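Cysteine hydrolase (Pseudomonas syringae pv. phaseolicola 1448A, PDB 3IRV) probably acts as a hydrolase of the isochorismatase-like cysteine hydrolase family, its natural substrate not established. Local coordinates at residues R15-P20 against R216-Y221; V67-I73 against D114-L120; D131-R135 against H162-K166; N174-Y179 against A189-Q193. The contacts are given in a common frame with arbitrary orientation. Residue numbers count along the deposited sequence, not the author numbering.

Contact 1 (R15-P20 against R216-Y221); sequences RWPINP and RIESAY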
loop_
_atom_site.group_PDB
_atom_site.type_symbol
_atom_site.label_atom_id
_atom_site.label_comp_id
_atom_site.label_asym_id
_atom_site.label_seq_id
_atom_site.Cartn_x
_atom_site.Cartn_y
_atom_site.Cartn_z
ATOM N N ARG A 15 3.945 -16.564 -11.082
ATOM C CA ARG A 15 5.310 -16.426 -11.579
ATOM C C ARG A 15 5.228 -15.661 -12.896
ATOM O O ARG A 15 4.427 -16.009 -13.769
ATOM C CB ARG A 15 5.931 -17.807 -11.852
ATOM C CG ARG A 15 5.952 -18.790 -10.678
ATOM C CD ARG A 15 7.135 -18.530 -9.766
ATOM N NE ARG A 15 6.954 -19.139 -8.457
ATOM C CZ ARG A 15 7.359 -18.599 -7.315
ATOM N NH1 ARG A 15 7.989 -17.425 -7.307
ATOM N NH2 ARG A 15 7.118 -19.232 -6.171
ATOM N N TRP A 16 6.070 -14.649 -13.057
ATOM C CA TRP A 16 6.054 -13.892 -14.300
ATOM C C TRP A 16 7.227 -14.272 -15.177
ATOM O O TRP A 16 8.377 -14.180 -14.738
ATOM C CB TRP A 16 6.122 -12.391 -14.033
ATOM C CG TRP A 16 5.070 -11.825 -13.126
ATOM C CD1 TRP A 16 5.279 -11.195 -11.952
ATOM C CD2 TRP A 16 3.650 -11.818 -13.343
ATOM N NE1 TRP A 16 4.096 -10.765 -11.413
ATOM C CE2 TRP A 16 3.072 -11.142 -12.244
ATOM C CE3 TRP A 16 2.816 -12.314 -14.361
ATOM C CZ2 TRP A 16 1.694 -10.942 -12.121
ATOM C CZ3 TRP A 16 1.442 -12.113 -14.247
ATOM C CH2 TRP A 16 0.896 -11.424 -13.141
ATOM N N PRO A 17 6.942 -14.620 -16.444
ATOM C CA PRO A 17 8.041 -14.945 -17.352
ATOM C C PRO A 17 8.797 -13.677 -17.737
ATOM O O PRO A 17 8.179 -12.668 -18.065
ATOM C CB PRO A 17 7.343 -15.601 -18.544
ATOM C CG PRO A 17 5.921 -15.142 -18.498
ATOM C CD PRO A 17 5.611 -14.707 -17.076
ATOM N N ILE A 18 10.122 -13.714 -17.656
ATOM C CA ILE A 18 10.950 -12.538 -17.881
ATOM C C ILE A 18 11.342 -12.370 -19.358
ATOM O O ILE A 18 11.997 -13.231 -19.954
ATOM C CB ILE A 18 12.210 -12.566 -16.963
ATOM C CG1 ILE A 18 11.808 -12.432 -15.483
ATOM C CG2 ILE A 18 13.207 -11.498 -17.347
ATOM C CD1 ILE A 18 11.896 -11.032 -14.936
ATOM N N ASN A 19 10.895 -11.265 -19.946
ATOM C CA ASN A 19 11.389 -10.793 -21.231
ATOM C C ASN A 19 12.284 -9.605 -20.921
ATOM O O ASN A 19 11.787 -8.543 -20.506
ATOM C CB ASN A 19 10.212 -10.356 -22.102
ATOM C CG ASN A 19 10.632 -9.731 -23.427
ATOM O OD1 ASN A 19 11.814 -9.447 -23.693
ATOM N ND2 ASN A 19 9.634 -9.498 -24.277
ATOM N N PRO A 20 13.615 -9.762 -21.098
ATOM C CA PRO A 20 14.533 -8.682 -20.693
ATOM C C PRO A 20 14.219 -7.309 -21.312
ATOM O O PRO A 20 14.378 -6.287 -20.637
ATOM C CB PRO A 20 15.901 -9.190 -21.160
ATOM C CG PRO A 20 15.745 -10.679 -21.235
ATOM C CD PRO A 20 14.337 -10.909 -21.683
ATOM N N ARG A 216 16.722 -16.476 -14.243
ATOM C CA ARG A 216 15.638 -16.278 -15.183
ATOM C C ARG A 216 16.000 -15.211 -16.216
ATOM O O ARG A 216 15.667 -15.341 -17.400
ATOM C CB ARG A 216 14.374 -15.891 -14.417
ATOM C CG ARG A 216 13.120 -16.436 -15.017
ATOM C CD ARG A 216 11.917 -15.816 -14.347
ATOM N NE ARG A 216 11.592 -16.465 -13.083
ATOM C CZ ARG A 216 10.714 -15.997 -12.203
ATOM N NH1 ARG A 216 10.492 -16.667 -11.081
ATOM N NH2 ARG A 216 10.067 -14.857 -12.438
ATOM N N ILE A 217 16.707 -14.167 -15.765
ATOM C CA ILE A 217 17.193 -13.108 -16.651
ATOM C C ILE A 217 18.267 -13.665 -17.610
ATOM O O ILE A 217 18.223 -13.426 -18.829
ATOM C CB ILE A 217 17.781 -11.916 -15.838
ATOM C CG1 ILE A 217 16.653 -11.071 -15.218
ATOM C CG2 ILE A 217 18.681 -11.031 -16.701
ATOM C CD1 ILE A 217 17.145 -10.033 -14.193
ATOM N N GLU A 218 19.215 -14.425 -17.056
ATOM C CA GLU A 218 20.305 -15.021 -17.854
ATOM C C GLU A 218 19.806 -16.014 -18.911
ATOM O O GLU A 218 20.349 -16.079 -20.016
ATOM C CB GLU A 218 21.328 -15.686 -16.933
ATOM C CG GLU A 218 22.134 -14.697 -16.114
ATOM C CD GLU A 218 22.916 -15.351 -14.977
ATOM O OE1 GLU A 218 22.628 -16.514 -14.619
ATOM O OE2 GLU A 218 23.814 -14.689 -14.432
ATOM N N SER A 219 18.770 -16.769 -18.571
ATOM C CA SER A 219 18.224 -17.797 -19.463
ATOM C C SER A 219 17.401 -17.194 -20.594
ATOM O O SER A 219 17.361 -17.732 -21.697
ATOM C CB SER A 219 17.368 -18.777 -18.671
ATOM O OG SER A 219 18.166 -19.448 -17.710
ATOM N N ALA A 220 16.743 -16.076 -20.312
ATOM C CA ALA A 220 15.924 -15.386 -21.306
ATOM C C ALA A 220 16.767 -14.568 -22.283
ATOM O O ALA A 220 16.316 -14.243 -23.383
ATOM C CB ALA A 220 14.923 -14.496 -20.619
ATOM N N TYR A 221 17.984 -14.233 -21.868
ATOM C CA TYR A 221 18.893 -13.437 -22.676
ATOM C C TYR A 221 19.831 -14.346 -23.466
ATOM O O TYR A 221 19.807 -14.357 -24.699
ATOM C CB TYR A 221 19.684 -12.481 -21.777
ATOM C CG TYR A 221 20.555 -11.486 -22.514
ATOM C CD1 TYR A 221 21.938 -11.679 -22.606
ATOM C CD2 TYR A 221 20.004 -10.346 -23.109
ATOM C CE1 TYR A 221 22.752 -10.770 -23.278
ATOM C CE2 TYR A 221 20.813 -9.426 -23.786
ATOM C CZ TYR A 221 22.186 -9.647 -23.863
ATOM O OH TYR A 221 22.997 -8.754 -24.521
#
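Residues 15-20 run extended, without regular secondary structure until the chain begins to turn at Pro20, and pass alongside the last turn of helix 210-220. Here a segment near the N terminus, leading into strand 23-28, meets the C-terminal helix of the isochorismatase-like alpha/beta fold. The backbones come nearest at Ile18 and Ile217, whose CA atoms are 6.4 Å apart, and 378 Å² is buried in all. Because residues 15-20 are extended, side chains alternate: Ile18 and Pro20 point toward the helix, while Pro17 and Asn19 point away. Ile18 fills the middle, with CG1 3.6 Å from Arg216 CD and CG2 4.1 Å from Ile217 CG1. Farther along, Pro20 CD packs 3.8 Å from Ala220 CB, and Pro20 CG lies 4.4 Å from CB of the poorly ordered Tyr221. Beneath them, Ile143 of strand 141-147 touches both Ile18 and Ile217, so the pair closes over the sheet. At the other end, Arg15 and Arg216 bring like charges together, NH1 to NH1 4.6 Å; the carboxylate of Glu206 forms salt bridges with both, and Glu212 pairs with Arg216 as well. The long Arg216 side chain reaches back along residues 15-18 and leaves its NH2 2.9 Å from Trp16 O.

Contact 2 (V67-I73 against D114-L120); sequences VIYLRHI and DVIVDKL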
loop_
_atom_site.group_PDB
_atom_site.type_symbol
_atom_site.label_atom_id
_atom_site.label_comp_id
_atom_site.label_asym_id
_atom_site.label_seq_id
_atom_site.Cartn_x
_atom_site.Cartn_y
_atom_site.Cartn_z
ATOM N N VAL A 67 18.005 -0.475 -15.316
ATOM C CA VAL A 67 18.104 -0.307 -13.881
ATOM C C VAL A 67 17.663 1.106 -13.504
ATOM O O VAL A 67 18.206 2.085 -14.034
ATOM C CB VAL A 67 19.555 -0.494 -13.408
ATOM C CG1 VAL A 67 19.693 -0.124 -11.950
ATOM C CG2 VAL A 67 19.987 -1.945 -13.637
ATOM N N ILE A 68 16.708 1.190 -12.574
ATOM C CA ILE A 68 16.155 2.472 -12.106
ATOM C C ILE A 68 16.333 2.574 -10.604
ATOM O O ILE A 68 15.923 1.676 -9.877
ATOM C CB ILE A 68 14.650 2.564 -12.410
ATOM C CG1 ILE A 68 14.434 2.431 -13.925
ATOM C CG2 ILE A 68 14.057 3.882 -11.855
ATOM C CD1 ILE A 68 12.972 2.195 -14.382
ATOM N N TYR A 69 16.935 3.663 -10.138
ATOM C CA TYR A 69 17.036 3.916 -8.699
ATOM C C TYR A 69 15.973 4.921 -8.295
ATOM O O TYR A 69 15.794 5.917 -8.979
ATOM C CB TYR A 69 18.389 4.533 -8.365
ATOM C CG TYR A 69 19.580 3.645 -8.591
ATOM C CD1 TYR A 69 20.206 3.034 -7.496
ATOM C CD2 TYR A 69 20.131 3.451 -9.891
ATOM C CE1 TYR A 69 21.347 2.223 -7.670
ATOM C CE2 TYR A 69 21.260 2.640 -10.072
ATOM C CZ TYR A 69 21.864 2.032 -8.953
ATOM O OH TYR A 69 23.003 1.245 -9.182
ATOM N N LEU A 70 15.271 4.663 -7.200
ATOM C CA LEU A 70 14.383 5.669 -6.620
ATOM C C LEU A 70 15.129 6.334 -5.468
ATOM O O LEU A 70 15.872 5.661 -4.723
ATOM C CB LEU A 70 13.129 5.025 -6.028
ATOM C CG LEU A 70 12.294 4.224 -7.025
ATOM C CD1 LEU A 70 11.041 3.736 -6.321
ATOM C CD2 LEU A 70 11.960 5.049 -8.270
ATOM N N ARG A 71 14.945 7.642 -5.321
ATOM C CA ARG A 71 15.460 8.361 -4.159
ATOM C C ARG A 71 14.350 9.188 -3.553
ATOM O O ARG A 71 13.628 9.883 -4.287
ATOM C CB ARG A 71 16.603 9.304 -4.559
ATOM C CG ARG A 71 17.775 8.594 -5.255
ATOM C CD ARG A 71 18.966 9.553 -5.503
ATOM N NE ARG A 71 18.536 10.740 -6.262
ATOM C CZ ARG A 71 19.347 11.725 -6.634
ATOM N NH1 ARG A 71 20.629 11.673 -6.318
ATOM N NH2 ARG A 71 18.863 12.774 -7.307
ATOM N N HIS A 72 14.205 9.122 -2.228
ATOM C CA HIS A 72 13.245 9.954 -1.538
ATOM C C HIS A 72 13.949 11.260 -1.193
ATOM O O HIS A 72 14.870 11.274 -0.366
ATOM C CB HIS A 72 12.752 9.251 -0.281
ATOM C CG HIS A 72 11.530 9.877 0.325
ATOM N ND1 HIS A 72 10.831 9.307 1.374
ATOM C CD2 HIS A 72 10.864 11.015 0.005
ATOM C CE1 HIS A 72 9.796 10.070 1.675
ATOM N NE2 HIS A 72 9.794 11.113 0.864
ATOM N N ILE A 73 13.548 12.335 -1.864
ATOM C CA ILE A 73 14.231 13.627 -1.769
ATOM C C ILE A 73 13.165 14.728 -1.845
ATOM O O ILE A 73 12.267 14.680 -2.725
ATOM C CB ILE A 73 15.220 13.815 -2.930
ATOM C CG1 ILE A 73 16.377 12.804 -2.851
ATOM C CG2 ILE A 73 15.825 15.243 -2.885
ATOM C CD1 ILE A 73 17.438 13.008 -3.921
ATOM N N ASP A 114 22.155 4.128 -16.121
ATOM C CA ASP A 114 21.046 3.869 -15.187
ATOM C C ASP A 114 20.174 5.112 -15.089
ATOM O O ASP A 114 20.617 6.211 -15.439
ATOM C CB ASP A 114 21.578 3.543 -13.802
ATOM C CG ASP A 114 22.400 2.246 -13.750
ATOM O OD1 ASP A 114 22.281 1.410 -14.666
ATOM O OD2 ASP A 114 23.134 2.067 -12.757
ATOM N N VAL A 115 18.934 4.924 -14.625
ATOM C CA VAL A 115 17.980 6.022 -14.487
ATOM C C VAL A 115 17.760 6.295 -13.003
ATOM O O VAL A 115 17.650 5.363 -12.202
ATOM C CB VAL A 115 16.601 5.687 -15.155
ATOM C CG1 VAL A 115 15.713 6.901 -15.142
ATOM C CG2 VAL A 115 16.802 5.262 -16.595
ATOM N N ILE A 116 17.723 7.574 -12.632
ATOM C CA ILE A 116 17.445 7.966 -11.258
ATOM C C ILE A 116 16.107 8.720 -11.254
ATOM O O ILE A 116 15.949 9.708 -11.980
ATOM C CB ILE A 116 18.591 8.814 -10.655
ATOM C CG1 ILE A 116 19.903 7.981 -10.679
ATOM C CG2 ILE A 116 18.211 9.248 -9.236
ATOM C CD1 ILE A 116 21.159 8.751 -10.198
ATOM N N VAL A 117 15.149 8.237 -10.454
ATOM C CA VAL A 117 13.840 8.875 -10.336
ATOM C C VAL A 117 13.657 9.325 -8.896
ATOM O O VAL A 117 13.786 8.511 -7.973
ATOM C CB VAL A 117 12.686 7.874 -10.744
ATOM C CG1 VAL A 117 11.312 8.394 -10.331
ATOM C CG2 VAL A 117 12.744 7.580 -12.272
ATOM N N ASP A 118 13.387 10.619 -8.709
ATOM C CA ASP A 118 13.218 11.178 -7.362
ATOM C C ASP A 118 11.738 11.257 -7.000
ATOM O O ASP A 118 10.889 11.429 -7.868
ATOM C CB ASP A 118 13.867 12.562 -7.260
ATOM C CG ASP A 118 15.396 12.516 -7.392
ATOM O OD1 ASP A 118 16.000 11.440 -7.235
ATOM O OD2 ASP A 118 15.989 13.574 -7.668
ATOM N N LYS A 119 11.433 11.137 -5.708
ATOM C CA LYS A 119 10.041 11.125 -5.259
ATOM C C LYS A 119 9.904 11.842 -3.934
ATOM O O LYS A 119 10.849 11.858 -3.156
ATOM C CB LYS A 119 9.539 9.687 -5.126
ATOM C CG LYS A 119 10.311 8.834 -4.082
ATOM C CD LYS A 119 9.890 7.352 -4.186
ATOM C CE LYS A 119 10.667 6.448 -3.231
ATOM N NZ LYS A 119 10.213 6.600 -1.806
ATOM N N LEU A 120 8.726 12.420 -3.703
ATOM C CA LEU A 120 8.479 13.223 -2.512
ATOM C C LEU A 120 7.926 12.435 -1.325
ATOM O O LEU A 120 7.880 12.959 -0.198
ATOM C CB LEU A 120 7.493 14.366 -2.822
ATOM C CG LEU A 120 7.893 15.382 -3.888
ATOM C CD1 LEU A 120 6.690 16.349 -4.142
ATOM C CD2 LEU A 120 9.144 16.139 -3.477
HETATM O O HOH W 1 20.566 0.606 -16.695
#
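Strands 67-72 and 115-119 are parallel neighbours in the central sheet of the isochorismatase-like alpha/beta fold, in register from Ile68 with Val115 to His72 with Lys119. Main-chain hydrogen bonds such as Val117 N to Tyr69 O (2.8 Å) join them. Arg71, with chi1 and chi3 both m, folds over its neighbour strand: NE meets Asp118 OD1 at 2.8 Å and NH2 meets Asp118 OD2 at 3.0 Å, a two-pronged salt bridge, while Ile116 CG2 covers one guanidinium face. On the face of Ile68 and Leu70, apolar groups interlock, Leu70 CD2 lying 3.8 Å from Val117 CB. His72, chi1 t, makes a weak hydrogen bond from NE2 to Leu120 O (2.9 Å). Lys119, chi1 p, passes Leu70 CB with its CE at 4.0 Å and forms a salt bridge with Asp29, consistent with the Asp and Lys of this family's catalytic triad. Strand 23-28 flanks strand 66-72 on its other edge; helix 130-136 covers Ile68 and Val115, and helix 50-62 covers Val67 and Tyr69.

Contact 3 (D131-R135 against H162-K166); sequences DTVLR and HREYK. With PO4 (phosphate ion), chain C.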
loop_
_atom_site.group_PDB
_atom_site.type_symbol
_atom_site.label_atom_id
_atom_site.label_comp_id
_atom_site.label_asym_id
_atom_site.label_seq_id
_atom_site.Cartn_x
_atom_site.Cartn_y
_atom_site.Cartn_z
ATOM N N ASP A 131 6.440 6.129 -14.370
ATOM C CA ASP A 131 5.569 5.534 -15.373
ATOM C C ASP A 131 5.992 5.927 -16.790
ATOM O O ASP A 131 5.905 5.113 -17.714
ATOM C CB ASP A 131 4.114 5.911 -15.112
ATOM C CG ASP A 131 3.149 5.018 -15.851
ATOM O OD1 ASP A 131 3.191 3.783 -15.658
ATOM O OD2 ASP A 131 2.357 5.563 -16.645
ATOM N N THR A 132 6.471 7.162 -16.947
ATOM C CA THR A 132 6.955 7.612 -18.271
ATOM C C THR A 132 8.188 6.794 -18.678
ATOM O O THR A 132 8.251 6.248 -19.792
ATOM C CB THR A 132 7.286 9.107 -18.251
ATOM O OG1 THR A 132 6.093 9.865 -17.998
ATOM C CG2 THR A 132 7.953 9.559 -19.575
ATOM N N VAL A 133 9.145 6.656 -17.759
ATOM C CA VAL A 133 10.372 5.918 -18.022
ATOM C C VAL A 133 10.054 4.449 -18.433
ATOM O O VAL A 133 10.600 3.922 -19.409
ATOM C CB VAL A 133 11.324 6.012 -16.818
ATOM C CG1 VAL A 133 12.537 5.074 -16.963
ATOM C CG2 VAL A 133 11.762 7.482 -16.602
ATOM N N LEU A 134 9.132 3.821 -17.709
ATOM C CA LEU A 134 8.813 2.416 -17.966
ATOM C C LEU A 134 8.027 2.274 -19.261
ATOM O O LEU A 134 8.358 1.452 -20.121
ATOM C CB LEU A 134 7.994 1.853 -16.798
ATOM C CG LEU A 134 8.731 1.761 -15.459
ATOM C CD1 LEU A 134 7.757 1.310 -14.366
ATOM C CD2 LEU A 134 9.895 0.747 -15.587
ATOM N N ARG A 135 6.973 3.070 -19.422
ATOM C CA ARG A 135 6.138 2.881 -20.624
ATOM C C ARG A 135 6.841 3.317 -21.901
ATOM O O ARG A 135 6.631 2.709 -22.941
ATOM C CB ARG A 135 4.774 3.575 -20.499
ATOM C CG ARG A 135 3.880 3.005 -19.380
ATOM C CD ARG A 135 3.538 1.515 -19.585
ATOM N NE ARG A 135 2.538 1.062 -18.610
ATOM C CZ ARG A 135 2.139 -0.191 -18.432
ATOM N NH1 ARG A 135 2.638 -1.182 -19.165
ATOM N NH2 ARG A 135 1.218 -0.451 -17.495
ATOM N N HIS A 162 -1.585 -1.893 -9.660
ATOM C CA HIS A 162 -2.810 -1.129 -10.012
ATOM C C HIS A 162 -2.704 -0.468 -11.403
ATOM O O HIS A 162 -3.715 -0.095 -12.010
ATOM C CB HIS A 162 -3.114 -0.087 -8.935
ATOM C CG HIS A 162 -3.825 -0.647 -7.745
ATOM N ND1 HIS A 162 -3.180 -1.363 -6.758
ATOM C CD2 HIS A 162 -5.148 -0.666 -7.426
ATOM C CE1 HIS A 162 -4.064 -1.743 -5.843
ATOM N NE2 HIS A 162 -5.267 -1.337 -6.227
ATOM N N ARG A 163 -1.473 -0.313 -11.889
ATOM C CA ARG A 163 -1.214 0.174 -13.260
ATOM C C ARG A 163 -1.018 -0.993 -14.247
ATOM O O ARG A 163 -0.626 -0.771 -15.410
ATOM C CB ARG A 163 0.038 1.033 -13.238
ATOM C CG ARG A 163 -0.210 2.400 -12.636
ATOM C CD ARG A 163 1.095 3.029 -12.241
ATOM N NE ARG A 163 0.928 4.446 -11.866
ATOM C CZ ARG A 163 0.451 4.835 -10.682
ATOM N NH1 ARG A 163 0.048 3.920 -9.780
ATOM N NH2 ARG A 163 0.350 6.131 -10.405
ATOM N N GLU A 164 -1.279 -2.224 -13.756
ATOM C CA GLU A 164 -1.249 -3.466 -14.541
ATOM C C GLU A 164 0.184 -4.004 -14.787
ATOM O O GLU A 164 0.394 -4.887 -15.622
ATOM C CB GLU A 164 -2.072 -3.368 -15.847
ATOM C CG GLU A 164 -3.597 -3.222 -15.610
ATOM C CD GLU A 164 -4.205 -4.384 -14.809
ATOM O OE1 GLU A 164 -3.884 -5.550 -15.106
ATOM O OE2 GLU A 164 -5.008 -4.143 -13.879
ATOM N N TYR A 165 1.166 -3.473 -14.041
ATOM C CA TYR A 165 2.512 -4.028 -14.151
ATOM C C TYR A 165 2.534 -5.404 -13.499
ATOM O O TYR A 165 1.825 -5.654 -12.516
ATOM C CB TYR A 165 3.544 -3.128 -13.462
ATOM C CG TYR A 165 3.829 -1.843 -14.215
ATOM C CD1 TYR A 165 4.730 -1.828 -15.284
ATOM C CD2 TYR A 165 3.190 -0.658 -13.874
ATOM C CE1 TYR A 165 4.999 -0.657 -16.011
ATOM C CE2 TYR A 165 3.474 0.521 -14.564
ATOM C CZ TYR A 165 4.364 0.506 -15.633
ATOM O OH TYR A 165 4.641 1.668 -16.316
ATOM N N LYS A 166 3.353 -6.278 -14.089
ATOM C CA LYS A 166 3.674 -7.569 -13.526
ATOM C C LYS A 166 4.835 -7.351 -12.554
ATOM O O LYS A 166 5.972 -7.033 -12.971
ATOM C CB LYS A 166 4.041 -8.523 -14.672
ATOM C CG LYS A 166 2.927 -8.607 -15.733
ATOM C CD LYS A 166 3.334 -9.414 -16.970
ATOM C CE LYS A 166 2.140 -9.562 -17.902
ATOM N NZ LYS A 166 2.536 -9.871 -19.307
HETATM P P PO4 C . -1.947 6.063 -7.342
HETATM O O1 PO4 C . -0.917 6.982 -7.967
HETATM O O2 PO4 C . -1.465 4.630 -7.495
HETATM O O3 PO4 C . -2.084 6.405 -5.869
HETATM O O4 PO4 C . -3.310 6.197 -7.991
HETATM O O HOH W 2 1.126 -3.492 -18.062
#
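A Schellman motif ends helix 149-162 here, with Glu164, at positive phi, as its C-prime residue, and the turn delivers Arg163 and Tyr165 to helix 130-136 beside the subunit interface. Asp131, Leu134 and Arg135, on one side of that helix, receive them. Tyr165 points toward the helix and donates a hydrogen bond from OH to Asp131 OD1 at 2.6 Å. Its ring is covered on one face by Arg135, whose guanidinium lies nearly flat on it: the planes meet at 20°, and Arg135 CZ is 4.0 Å from the centroid of the Tyr165 ring, a cation-pi stack. Leu134 CD1 touches Tyr165 CZ at 3.7 Å, and Phe125 also meets the ring. A water spans the gap, accepting from Arg135 NH1 (3.0 Å) and donating to Glu164 O (2.9 Å). Arg163 sends its guanidinium elsewhere: NH1 and NH2 grip a phosphate ion, probably from the crystallisation liquor, through O2 (2.8 Å) and O1 (2.9 Å). That ion also bonds His126, together with His126 and Arg163 of the second subunit. The two arginines thus do different work: Arg135 places its cationic guanidinium flat over an aromatic face, whereas Arg163, with its NE 4.5 Å from Asp131 OD1 and beyond salt-bridge range, carries a positive charge that helps hold an anion between the subunits.

Contact 4 (N174-Y179 against A189-Q193); sequences NAAMDY and AADVQ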
loop_
_atom_site.group_PDB
_atom_site.type_symbol
_atom_site.label_atom_id
_atom_site.label_comp_id
_atom_site.label_asym_id
_atom_site.label_seq_id
_atom_site.Cartn_x
_atom_site.Cartn_y
_atom_site.Cartn_z
ATOM N N ASN A 174 14.779 -7.048 -0.006
ATOM C CA ASN A 174 13.957 -5.955 0.516
ATOM C C ASN A 174 14.137 -5.977 2.017
ATOM O O ASN A 174 13.984 -7.031 2.640
ATOM C CB ASN A 174 12.470 -6.155 0.157
ATOM C CG ASN A 174 12.164 -5.769 -1.301
ATOM O OD1 ASN A 174 11.968 -4.590 -1.608
ATOM N ND2 ASN A 174 12.170 -6.760 -2.202
ATOM N N ALA A 175 14.447 -4.821 2.585
ATOM C CA ALA A 175 14.788 -4.714 4.016
ATOM C C ALA A 175 13.702 -4.004 4.814
ATOM O O ALA A 175 13.320 -2.895 4.459
ATOM C CB ALA A 175 16.098 -3.933 4.169
ATOM N N ALA A 176 13.238 -4.636 5.899
ATOM C CA ALA A 176 12.221 -4.045 6.758
ATOM C C ALA A 176 12.828 -3.505 8.058
ATOM O O ALA A 176 13.970 -3.832 8.415
ATOM C CB ALA A 176 11.131 -5.072 7.075
ATOM N N MET A 177 12.050 -2.682 8.754
ATOM C CA MET A 177 12.527 -2.095 9.997
ATOM C C MET A 177 11.593 -2.459 11.143
ATOM O O MET A 177 10.427 -2.796 10.935
ATOM C CB MET A 177 12.678 -0.573 9.861
ATOM C CG MET A 177 11.368 0.211 9.879
ATOM S SD MET A 177 11.623 1.998 9.756
ATOM C CE MET A 177 12.958 2.291 10.934
ATOM N N ASP A 178 12.144 -2.453 12.355
ATOM C CA ASP A 178 11.354 -2.672 13.585
ATOM C C ASP A 178 10.499 -1.436 13.808
ATOM O O ASP A 178 10.897 -0.355 13.416
ATOM C CB ASP A 178 12.290 -2.774 14.798
ATOM C CG ASP A 178 13.281 -3.930 14.700
ATOM O OD1 ASP A 178 12.861 -5.093 14.578
ATOM O OD2 ASP A 178 14.504 -3.671 14.767
ATOM N N TYR A 179 9.363 -1.586 14.482
ATOM C CA TYR A 179 8.529 -0.450 14.880
ATOM C C TYR A 179 8.397 -0.456 16.394
ATOM O O TYR A 179 8.416 -1.528 16.991
ATOM C CB TYR A 179 7.107 -0.598 14.324
ATOM C CG TYR A 179 6.985 -0.271 12.851
ATOM C CD1 TYR A 179 7.159 1.030 12.392
ATOM C CD2 TYR A 179 6.712 -1.282 11.917
ATOM C CE1 TYR A 179 7.059 1.332 11.034
ATOM C CE2 TYR A 179 6.590 -0.991 10.543
ATOM C CZ TYR A 179 6.763 0.323 10.122
ATOM O OH TYR A 179 6.662 0.605 8.781
ATOM N N ALA A 189 11.166 -6.274 12.717
ATOM C CA ALA A 189 11.413 -6.324 11.267
ATOM C C ALA A 189 11.071 -7.672 10.670
ATOM O O ALA A 189 10.483 -7.741 9.584
ATOM C CB ALA A 189 12.855 -5.935 10.920
ATOM N N ALA A 190 11.388 -8.755 11.392
ATOM C CA ALA A 190 11.074 -10.108 10.884
ATOM C C ALA A 190 9.569 -10.307 10.694
ATOM O O ALA A 190 9.131 -10.900 9.708
ATOM C CB ALA A 190 11.624 -11.170 11.822
ATOM N N ASP A 191 8.774 -9.789 11.620
ATOM C CA ASP A 191 7.326 -9.918 11.497
ATOM C C ASP A 191 6.787 -9.063 10.344
ATOM O O ASP A 191 5.942 -9.519 9.569
ATOM C CB ASP A 191 6.666 -9.577 12.807
ATOM C CG ASP A 191 6.723 -10.751 13.794
ATOM O OD1 ASP A 191 7.110 -11.869 13.390
ATOM O OD2 ASP A 191 6.365 -10.558 14.948
ATOM N N VAL A 192 7.292 -7.833 10.237
ATOM C CA VAL A 192 6.946 -6.963 9.105
ATOM C C VAL A 192 7.229 -7.680 7.798
ATOM O O VAL A 192 6.364 -7.723 6.921
ATOM C CB VAL A 192 7.720 -5.632 9.158
ATOM C CG1 VAL A 192 7.468 -4.814 7.893
ATOM C CG2 VAL A 192 7.256 -4.807 10.359
ATOM N N GLN A 193 8.436 -8.222 7.681
ATOM C CA GLN A 193 8.872 -8.905 6.468
ATOM C C GLN A 193 7.990 -10.114 6.114
ATOM O O GLN A 193 7.575 -10.243 4.953
ATOM C CB GLN A 193 10.336 -9.323 6.604
ATOM C CG GLN A 193 10.961 -9.844 5.284
ATOM C CD GLN A 193 11.463 -8.731 4.372
ATOM O OE1 GLN A 193 11.270 -7.556 4.653
ATOM N NE2 GLN A 193 12.078 -9.119 3.233
#
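Ala176, Ala189 and Val192 form a small apolar centre, Ala176 CB lying 3.8 Å from Val192 CG1 and 4.3 Å from Ala189 CB. The small alanines let helix 189-204, after a strand-to-helix connection of the alpha/beta fold, begin close against the chain that follows strand 174-175, with the CA atoms of Asp178 and Ala189 only 4.3 Å apart. Tyr179 extends this patch, its ring edge meeting Val192 CG2 at CE2 (3.9 Å). Polar bonds close both ends. Asp178 OD1 accepts from Ala189 N at 2.8 Å, securing an amide at the helix start, while Asp178 OD2 forms a salt bridge with Lys44. At the other end Gln193 NE2 donates to Asn174 O (2.9 Å); its OE1 bonds Thr149, and a glycerol, probably from the crystallisation liquor, is also bound by NE2. Strand 174-175 pairs in parallel with strand 141-147, helix 149-162 touches Asn174, Tyr179 and Val192, and at the subunit interface Tyr179 reaches Glu203 and Tyr202 on helix 189-204 of the second subunit.

In the fold
Contact 1 closes the widest loop: residues 15-20, near the N terminus, meet 216-221 at the end of the modelled chain, and the other three contacts nest inside it. These follow in series without crossing. Contact 2 joins two strands of the parallel sheet; contact 3 then ties helix 130-136 to the loop before strand 166-170, and contact 4 follows between strand 174-175 and helix 189-204. Contacts 2 and 3 touch through Ile68 with Leu134 and Val133, and contacts 1 and 3 through Trp16 and Lys166. Contact 4 lies across the chain's centre from contacts 2 and 3; contacts 3 and 4 both touch the second subunit, as does Trp16 of contact 1.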